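Long-range contacts in phosphoribosylaminoimidazole carboxylase, ATPase subunit (Thermotoga maritima, PDB 3AX6), which probably catalyses the ATP-dependent joining of bicarbonate to 5-aminoimidazole ribonucleotide, giving N5-carboxyaminoimidazole ribonucleotide in purine biosynthesis: residues K110-Y118 / Q250-I258; F131-R140 / A161-F171. All coordinates share one frame; numbering follows the deposited sequence.

Interaction 1: residues K110-Y118 / Q250-I258. With ADP (adenosine-5'-diphosphate), chain E.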
# COMPACT_ATOMS: atom_id res chain seq x y z
N LYS A 110 -38.33 -0.47 6.91
CA LYS A 110 -38.67 -0.45 8.32
C LYS A 110 -37.87 0.61 9.08
O LYS A 110 -38.27 1.04 10.16
CB LYS A 110 -38.45 -1.84 8.93
CG LYS A 110 -38.66 -1.91 10.43
CD LYS A 110 -38.93 -3.34 10.89
CE LYS A 110 -40.33 -3.80 10.47
NZ LYS A 110 -40.72 -5.11 11.08
N ASN A 111 -36.75 1.05 8.50
CA ASN A 111 -35.94 2.07 9.16
C ASN A 111 -35.99 3.45 8.51
O ASN A 111 -35.18 4.31 8.82
CB ASN A 111 -34.49 1.61 9.28
CG ASN A 111 -34.32 0.50 10.29
OD1 ASN A 111 -34.58 -0.67 10.00
ND2 ASN A 111 -33.88 0.86 11.49
N GLY A 112 -36.94 3.65 7.60
CA GLY A 112 -37.08 4.95 6.95
C GLY A 112 -36.02 5.30 5.92
O GLY A 112 -35.91 6.46 5.52
N ILE A 113 -35.24 4.32 5.51
CA ILE A 113 -34.19 4.52 4.51
C ILE A 113 -34.84 4.60 3.13
O ILE A 113 -35.51 3.66 2.71
CB ILE A 113 -33.20 3.33 4.51
CG1 ILE A 113 -32.58 3.18 5.90
CG2 ILE A 113 -32.15 3.53 3.45
CD1 ILE A 113 -31.79 4.38 6.37
N PRO A 114 -34.64 5.71 2.40
CA PRO A 114 -35.23 5.91 1.06
C PRO A 114 -34.95 4.75 0.10
O PRO A 114 -33.80 4.40 -0.14
CB PRO A 114 -34.58 7.22 0.60
CG PRO A 114 -34.33 7.95 1.88
CD PRO A 114 -33.78 6.85 2.76
N VAL A 115 -36.01 4.19 -0.46
CA VAL A 115 -35.90 3.06 -1.37
C VAL A 115 -37.08 3.03 -2.35
O VAL A 115 -38.16 3.52 -2.04
CB VAL A 115 -35.88 1.74 -0.56
CG1 VAL A 115 -37.16 1.62 0.26
CG2 VAL A 115 -35.73 0.55 -1.47
N PRO A 116 -36.88 2.45 -3.55
CA PRO A 116 -37.96 2.37 -4.54
C PRO A 116 -39.14 1.54 -4.01
O PRO A 116 -38.94 0.62 -3.21
CB PRO A 116 -37.29 1.69 -5.73
CG PRO A 116 -35.87 2.13 -5.62
CD PRO A 116 -35.60 2.02 -4.14
N GLU A 117 -40.35 1.87 -4.45
CA GLU A 117 -41.54 1.12 -4.03
C GLU A 117 -41.37 -0.31 -4.52
O GLU A 117 -41.01 -0.53 -5.67
CB GLU A 117 -42.80 1.70 -4.66
CG GLU A 117 -43.90 2.03 -3.68
CD GLU A 117 -43.93 3.49 -3.32
OE1 GLU A 117 -44.15 4.33 -4.23
OE2 GLU A 117 -43.73 3.82 -2.13
N TYR A 118 -41.63 -1.29 -3.66
CA TYR A 118 -41.47 -2.68 -4.06
C TYR A 118 -42.64 -3.54 -3.59
O TYR A 118 -43.52 -3.08 -2.86
CB TYR A 118 -40.15 -3.22 -3.50
CG TYR A 118 -40.16 -3.29 -2.00
CD1 TYR A 118 -40.34 -4.50 -1.34
CD2 TYR A 118 -40.04 -2.13 -1.24
CE1 TYR A 118 -40.40 -4.55 0.04
CE2 TYR A 118 -40.10 -2.17 0.14
CZ TYR A 118 -40.28 -3.39 0.78
OH TYR A 118 -40.35 -3.45 2.15
N GLN A 250 -35.48 13.01 -10.96
CA GLN A 250 -36.29 13.93 -10.18
C GLN A 250 -35.66 14.35 -8.84
O GLN A 250 -36.36 14.73 -7.90
CB GLN A 250 -37.68 13.34 -9.94
CG GLN A 250 -38.46 13.04 -11.22
CD GLN A 250 -38.13 11.68 -11.81
OE1 GLN A 250 -38.44 11.40 -12.96
NE2 GLN A 250 -37.51 10.82 -11.01
N GLY A 251 -34.33 14.25 -8.75
CA GLY A 251 -33.62 14.66 -7.55
C GLY A 251 -33.70 13.85 -6.27
O GLY A 251 -33.39 14.37 -5.21
N GLU A 252 -34.09 12.58 -6.35
CA GLU A 252 -34.18 11.76 -5.15
C GLU A 252 -32.99 10.80 -5.08
O GLU A 252 -32.48 10.35 -6.11
CB GLU A 252 -35.46 10.91 -5.16
CG GLU A 252 -36.72 11.58 -5.68
CD GLU A 252 -37.67 10.59 -6.36
OE1 GLU A 252 -37.38 10.16 -7.51
OE2 GLU A 252 -38.69 10.24 -5.74
N ILE A 253 -32.55 10.49 -3.87
CA ILE A 253 -31.46 9.54 -3.70
C ILE A 253 -32.00 8.30 -2.99
O ILE A 253 -32.45 8.37 -1.85
CB ILE A 253 -30.29 10.17 -2.93
CG1 ILE A 253 -29.69 11.29 -3.79
CG2 ILE A 253 -29.24 9.10 -2.60
CD1 ILE A 253 -28.57 12.03 -3.14
N LEU A 254 -31.99 7.18 -3.71
CA LEU A 254 -32.51 5.91 -3.20
C LEU A 254 -31.39 4.88 -3.07
O LEU A 254 -30.48 4.83 -3.89
CB LEU A 254 -33.58 5.37 -4.17
CG LEU A 254 -34.91 6.11 -4.35
CD1 LEU A 254 -34.69 7.60 -4.47
CD2 LEU A 254 -35.63 5.60 -5.59
N VAL A 255 -31.45 4.05 -2.03
CA VAL A 255 -30.43 3.02 -1.89
C VAL A 255 -30.89 1.73 -2.58
O VAL A 255 -31.98 1.21 -2.32
CB VAL A 255 -30.08 2.75 -0.41
CG1 VAL A 255 -31.32 2.74 0.42
CG2 VAL A 255 -29.34 1.42 -0.29
N ASN A 256 -30.04 1.24 -3.47
CA ASN A 256 -30.32 0.05 -4.25
C ASN A 256 -29.68 -1.23 -3.72
O ASN A 256 -30.30 -2.29 -3.72
CB ASN A 256 -29.86 0.28 -5.69
CG ASN A 256 -29.83 -0.99 -6.52
OD1 ASN A 256 -30.84 -1.67 -6.65
ND2 ASN A 256 -28.68 -1.30 -7.08
N GLU A 257 -28.44 -1.13 -3.25
CA GLU A 257 -27.74 -2.31 -2.77
C GLU A 257 -26.77 -2.04 -1.63
O GLU A 257 -26.27 -0.93 -1.47
CB GLU A 257 -26.98 -2.94 -3.95
CG GLU A 257 -26.38 -4.31 -3.67
CD GLU A 257 -27.44 -5.36 -3.44
OE1 GLU A 257 -28.13 -5.73 -4.41
OE2 GLU A 257 -27.59 -5.80 -2.29
N ILE A 258 -26.51 -3.08 -0.84
CA ILE A 258 -25.60 -2.99 0.29
C ILE A 258 -24.58 -4.12 0.20
O ILE A 258 -24.96 -5.29 0.08
CB ILE A 258 -26.32 -3.17 1.64
CG1 ILE A 258 -27.43 -2.12 1.80
CG2 ILE A 258 -25.31 -3.08 2.77
CD1 ILE A 258 -28.21 -2.26 3.10
PB ADP E . -27.06 -6.53 -9.68
O1B ADP E . -26.17 -5.52 -9.05
O2B ADP E . -26.56 -6.80 -11.20
O3B ADP E . -27.00 -7.94 -8.77
PA ADP E . -28.87 -4.41 -9.68
O1A ADP E . -29.87 -4.12 -8.62
O2A ADP E . -27.52 -3.57 -9.36
O3A ADP E . -28.64 -6.04 -9.71
O5' ADP E . -29.51 -3.98 -11.11
C5' ADP E . -28.44 -3.69 -12.03
C4' ADP E . -28.78 -2.45 -12.86
O4' ADP E . -30.19 -2.43 -13.24
C3' ADP E . -28.52 -1.15 -12.07
O3' ADP E . -27.16 -0.72 -12.17
C2' ADP E . -29.52 -0.18 -12.69
O2' ADP E . -28.96 0.50 -13.81
C1' ADP E . -30.71 -1.08 -13.07
N9 ADP E . -31.79 -1.02 -12.06
C8 ADP E . -31.83 -1.68 -10.85
N7 ADP E . -32.93 -1.39 -10.21
C5 ADP E . -33.66 -0.53 -10.96
C6 ADP E . -34.92 0.12 -10.80
N6 ADP E . -35.66 -0.07 -9.66
N1 ADP E . -35.36 0.93 -11.78
C2 ADP E . -34.65 1.14 -12.89
N3 ADP E . -33.47 0.54 -13.08
C4 ADP E . -32.95 -0.29 -12.15

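Interaction 2: residues F131-R140 / A161-F171. With ADP (adenosine-5'-diphosphate), chain E.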
# COMPACT_ATOMS: atom_id res chain seq x y z
N PHE A 131 -49.00 -2.96 -10.69
CA PHE A 131 -47.80 -2.13 -10.66
C PHE A 131 -47.74 -1.29 -11.93
O PHE A 131 -47.33 -0.13 -11.90
CB PHE A 131 -46.55 -3.01 -10.55
CG PHE A 131 -45.71 -2.73 -9.33
CD1 PHE A 131 -45.05 -1.51 -9.19
CD2 PHE A 131 -45.57 -3.68 -8.33
CE1 PHE A 131 -44.27 -1.25 -8.07
CE2 PHE A 131 -44.78 -3.44 -7.21
CZ PHE A 131 -44.13 -2.21 -7.08
N GLY A 132 -48.15 -1.89 -13.05
CA GLY A 132 -48.13 -1.18 -14.31
C GLY A 132 -46.80 -1.28 -15.04
O GLY A 132 -45.74 -1.34 -14.42
N PHE A 133 -46.86 -1.30 -16.36
CA PHE A 133 -45.66 -1.40 -17.18
C PHE A 133 -45.02 -0.03 -17.41
O PHE A 133 -45.71 0.98 -17.62
CB PHE A 133 -46.00 -2.04 -18.53
CG PHE A 133 -46.62 -3.41 -18.42
CD1 PHE A 133 -47.99 -3.59 -18.60
CD2 PHE A 133 -45.83 -4.53 -18.14
CE1 PHE A 133 -48.56 -4.86 -18.51
CE2 PHE A 133 -46.39 -5.80 -18.05
CZ PHE A 133 -47.76 -5.97 -18.23
N PRO A 134 -43.68 0.03 -17.38
CA PRO A 134 -42.80 -1.11 -17.14
C PRO A 134 -42.55 -1.28 -15.65
O PRO A 134 -42.76 -0.35 -14.87
CB PRO A 134 -41.53 -0.71 -17.87
CG PRO A 134 -41.46 0.75 -17.56
CD PRO A 134 -42.89 1.21 -17.80
N VAL A 135 -42.11 -2.47 -15.26
CA VAL A 135 -41.80 -2.74 -13.86
C VAL A 135 -40.54 -3.60 -13.80
O VAL A 135 -40.26 -4.38 -14.72
CB VAL A 135 -42.97 -3.46 -13.15
CG1 VAL A 135 -43.12 -4.87 -13.66
CG2 VAL A 135 -42.74 -3.45 -11.65
N VAL A 136 -39.77 -3.45 -12.73
CA VAL A 136 -38.53 -4.20 -12.59
C VAL A 136 -38.66 -5.41 -11.67
O VAL A 136 -39.14 -5.29 -10.54
CB VAL A 136 -37.40 -3.30 -12.05
CG1 VAL A 136 -36.08 -4.04 -12.09
CG2 VAL A 136 -37.34 -2.03 -12.86
N GLN A 137 -38.25 -6.57 -12.16
CA GLN A 137 -38.29 -7.80 -11.39
C GLN A 137 -36.86 -8.19 -10.98
O GLN A 137 -35.93 -8.10 -11.77
CB GLN A 137 -38.91 -8.94 -12.21
CG GLN A 137 -38.90 -10.28 -11.47
CD GLN A 137 -39.31 -11.46 -12.33
OE1 GLN A 137 -38.81 -11.64 -13.45
NE2 GLN A 137 -40.21 -12.29 -11.81
N LYS A 138 -36.71 -8.60 -9.72
CA LYS A 138 -35.41 -8.98 -9.21
C LYS A 138 -35.47 -10.27 -8.42
O LYS A 138 -36.41 -10.51 -7.67
CB LYS A 138 -34.87 -7.88 -8.29
CG LYS A 138 -34.61 -6.56 -8.99
CD LYS A 138 -34.02 -5.53 -8.03
CE LYS A 138 -33.44 -4.37 -8.80
NZ LYS A 138 -32.82 -3.36 -7.90
N ALA A 139 -34.46 -11.11 -8.60
CA ALA A 139 -34.40 -12.37 -7.87
C ALA A 139 -34.15 -12.02 -6.41
O ALA A 139 -33.44 -11.05 -6.11
CB ALA A 139 -33.26 -13.23 -8.40
N ARG A 140 -34.75 -12.77 -5.49
CA ARG A 140 -34.55 -12.51 -4.07
C ARG A 140 -33.12 -12.85 -3.67
O ARG A 140 -32.48 -12.10 -2.94
CB ARG A 140 -35.51 -13.34 -3.22
CG ARG A 140 -36.96 -12.96 -3.37
CD ARG A 140 -37.82 -13.71 -2.37
NE ARG A 140 -37.50 -13.33 -1.00
CZ ARG A 140 -38.23 -13.67 0.06
NH1 ARG A 140 -39.32 -14.42 -0.09
NH2 ARG A 140 -37.88 -13.26 1.28
N ALA A 161 -39.98 -14.08 -17.81
CA ALA A 161 -39.77 -13.55 -16.47
C ALA A 161 -38.85 -14.46 -15.67
O ALA A 161 -38.66 -15.63 -16.02
CB ALA A 161 -41.10 -13.39 -15.76
N ILE A 162 -38.29 -13.92 -14.60
CA ILE A 162 -37.38 -14.67 -13.73
C ILE A 162 -38.16 -15.73 -12.98
O ILE A 162 -39.19 -15.45 -12.36
CB ILE A 162 -36.69 -13.73 -12.71
CG1 ILE A 162 -35.88 -12.66 -13.44
CG2 ILE A 162 -35.78 -14.54 -11.79
CD1 ILE A 162 -35.25 -11.62 -12.52
N LYS A 163 -37.67 -16.97 -13.02
CA LYS A 163 -38.33 -18.06 -12.33
C LYS A 163 -37.89 -18.13 -10.87
O LYS A 163 -36.78 -17.73 -10.53
CB LYS A 163 -38.03 -19.40 -13.02
CG LYS A 163 -38.28 -19.41 -14.53
CD LYS A 163 -39.70 -19.00 -14.88
CE LYS A 163 -39.86 -18.86 -16.39
NZ LYS A 163 -41.18 -18.28 -16.78
N GLY A 164 -38.78 -18.63 -10.02
CA GLY A 164 -38.46 -18.75 -8.61
C GLY A 164 -39.07 -17.66 -7.76
O GLY A 164 -40.13 -17.13 -8.06
N GLU A 165 -38.38 -17.32 -6.67
CA GLU A 165 -38.84 -16.29 -5.76
C GLU A 165 -38.17 -14.97 -6.10
O GLU A 165 -36.96 -14.80 -5.94
CB GLU A 165 -38.52 -16.68 -4.33
CG GLU A 165 -39.19 -17.96 -3.92
CD GLU A 165 -38.68 -18.47 -2.60
OE1 GLU A 165 -39.15 -19.54 -2.15
OE2 GLU A 165 -37.81 -17.80 -2.00
N THR A 166 -38.98 -14.03 -6.58
CA THR A 166 -38.49 -12.72 -6.96
C THR A 166 -39.42 -11.71 -6.33
O THR A 166 -40.41 -12.08 -5.71
CB THR A 166 -38.54 -12.52 -8.48
OG1 THR A 166 -39.91 -12.47 -8.90
CG2 THR A 166 -37.84 -13.66 -9.21
N TYR A 167 -39.08 -10.44 -6.47
CA TYR A 167 -39.93 -9.39 -5.96
C TYR A 167 -39.95 -8.34 -7.06
O TYR A 167 -39.16 -8.40 -7.99
CB TYR A 167 -39.40 -8.81 -4.64
CG TYR A 167 -38.10 -8.04 -4.73
CD1 TYR A 167 -36.88 -8.69 -4.90
CD2 TYR A 167 -38.09 -6.64 -4.64
CE1 TYR A 167 -35.68 -7.98 -4.97
CE2 TYR A 167 -36.90 -5.92 -4.71
CZ TYR A 167 -35.70 -6.59 -4.88
OH TYR A 167 -34.52 -5.87 -4.95
N LEU A 168 -40.87 -7.39 -6.95
CA LEU A 168 -40.99 -6.34 -7.95
C LEU A 168 -40.70 -4.98 -7.33
O LEU A 168 -40.84 -4.79 -6.12
CB LEU A 168 -42.42 -6.33 -8.51
CG LEU A 168 -42.79 -7.04 -9.81
CD1 LEU A 168 -42.26 -8.45 -9.84
CD2 LEU A 168 -44.30 -7.03 -9.93
N GLU A 169 -40.26 -4.05 -8.17
CA GLU A 169 -40.03 -2.69 -7.71
C GLU A 169 -40.26 -1.73 -8.87
O GLU A 169 -40.10 -2.10 -10.04
CB GLU A 169 -38.64 -2.51 -7.08
CG GLU A 169 -37.43 -2.63 -7.97
CD GLU A 169 -36.14 -2.40 -7.19
OE1 GLU A 169 -35.92 -3.09 -6.18
OE2 GLU A 169 -35.33 -1.52 -7.58
N GLU A 170 -40.68 -0.52 -8.54
CA GLU A 170 -40.97 0.49 -9.55
C GLU A 170 -39.75 0.84 -10.37
O GLU A 170 -38.62 0.79 -9.87
CB GLU A 170 -41.53 1.75 -8.88
CG GLU A 170 -40.52 2.48 -8.01
CD GLU A 170 -41.08 3.78 -7.47
OE1 GLU A 170 -41.58 4.58 -8.29
OE2 GLU A 170 -41.01 3.99 -6.24
N PHE A 171 -39.98 1.20 -11.63
CA PHE A 171 -38.90 1.58 -12.51
C PHE A 171 -38.42 2.98 -12.14
O PHE A 171 -39.21 3.92 -12.09
CB PHE A 171 -39.35 1.59 -13.97
CG PHE A 171 -38.24 1.86 -14.93
CD1 PHE A 171 -37.35 0.86 -15.29
CD2 PHE A 171 -38.05 3.14 -15.45
CE1 PHE A 171 -36.28 1.12 -16.15
CE2 PHE A 171 -36.98 3.42 -16.30
CZ PHE A 171 -36.09 2.41 -16.65
PB ADP E . -27.06 -6.53 -9.68
O1B ADP E . -26.17 -5.52 -9.05
O2B ADP E . -26.56 -6.80 -11.20
O3B ADP E . -27.00 -7.94 -8.77
PA ADP E . -28.87 -4.41 -9.68
O1A ADP E . -29.87 -4.12 -8.62
O2A ADP E . -27.52 -3.57 -9.36
O3A ADP E . -28.64 -6.04 -9.71
O5' ADP E . -29.51 -3.98 -11.11
C5' ADP E . -28.44 -3.69 -12.03
C4' ADP E . -28.78 -2.45 -12.86
O4' ADP E . -30.19 -2.43 -13.24
C3' ADP E . -28.52 -1.15 -12.07
O3' ADP E . -27.16 -0.72 -12.17
C2' ADP E . -29.52 -0.18 -12.69
O2' ADP E . -28.96 0.50 -13.81
C1' ADP E . -30.71 -1.08 -13.07
N9 ADP E . -31.79 -1.02 -12.06
C8 ADP E . -31.83 -1.68 -10.85
N7 ADP E . -32.93 -1.39 -10.21
C5 ADP E . -33.66 -0.53 -10.96
C6 ADP E . -34.92 0.12 -10.80
N6 ADP E . -35.66 -0.07 -9.66
N1 ADP E . -35.36 0.93 -11.78
C2 ADP E . -34.65 1.14 -12.89
N3 ADP E . -33.47 0.54 -13.08
C4 ADP E . -32.95 -0.29 -12.15
O HOH W 1 -42.75 0.73 -12.34
O HOH W 2 -31.88 -4.45 -5.49

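Interaction 1: residues K110-Y118 / Q250-I258
The carbonyl oxygen of Pro114 accepts the backbone amide of Val255 in a nearly straight hydrogen bond, Val255 N to Pro114 O at 3.0 Å with 173° at the hydrogen, the donor tilted somewhat from the carbonyl plane. One such bond ties a loop to a strand, and proline rings settle around it. CB of Pro114 lies 3.4 Å from the carbonyl oxygen of Ile253, while the ring of Pro116 meets Leu254: CG of Pro116 lies 3.5 Å from CD2 of Leu254, a tight fit, with CD of the same ring near both CB and CD2 of the leucine. Leu254 turns CG anti to its own carbonyl carbon (chi1 -67°), which carries its CD2 branch to the proline. Val172, a residue of the ADP pocket, packs on both Pro116 and Leu254. In this ATP-grasp enzyme the strand 253-259 lies at one margin of an antiparallel sheet, bonded to strand 239-248, and a classic beta bulge sets Asn256 and Glu257 together opposite Glu244. The side chain of Asn256 leaves the strand away from the loop, toward the nucleotide. ND2 of Asn256 reaches two alpha-phosphate oxygens of ADP, O1A and O2A, each through a weak hydrogen bond of 3.4 Å. With an alanine here, the alpha-phosphate would probably be left without these two amide contacts, and a gap would open beside it. Next along the strand, OE2 of Glu257 takes a hydrogen bond from Gln104 in helix 101-110.

Interaction 2: residues F131-R140 / A161-F171
Leu168 packs against both Val135 and Phe131: its CG lies 4.0 Å from CG2 of Val135, the two side chains crossing at about a right angle, and its CD2 lies 3.9 Å from CD2 of the Phe131 ring. Helix 124-129 also packs here through Val128. Backbone bonds join strands 135-139 and 166-170 as an antiparallel pair, and Val136, Lys138, Tyr167 and Glu169 share its nucleotide-facing side. There CG2 of Val136 touches the edge of the Phe171 ring, while one face of that ring covers C2 of adenine. On the other face of the sheet, beside Leu168, Gln137 is held by both ends of its amide, OE1 taking the amide of Ile162 at 2.6 Å and NE2 giving to OG1 of Thr166 at 2.9 Å. An extended chain brings NZ of Lys138 to OE2 of Glu169, a 3.1 Å salt bridge entering from above the carboxylate plane. The same NZ also donates to N7 and to the alpha-phosphate oxygen O1A of ADP. Adenine N6 gives its hydrogens to OE2 of Glu169, at 2.6 Å, and to the carbonyl oxygen of Glu170. Donors at N6 and an acceptor at N7 are thus both matched, consistent with a pocket that recognises adenine.

Along the chain the order is 110-118, 131-140, 161-171 and 250-258, so both segments of interaction 2 fall between those of interaction 1. Their centres lie about 16 Å apart within the ATP-grasp domain: interaction 2 pairs two central strands of the small four-stranded sheet, whereas interaction 1 sets the loop leading into that sheet against the marginal strand 253-259 of the larger one. The loop 110-118 leads from helix 101-110 into strand 118-120, and a probable hydrogen bond from Glu117 N to Glu170 OE2 (2.9 Å) links the two contacts directly. ADP lies between them, held from both sheets, the arrangement for which the ATP-grasp fold is named.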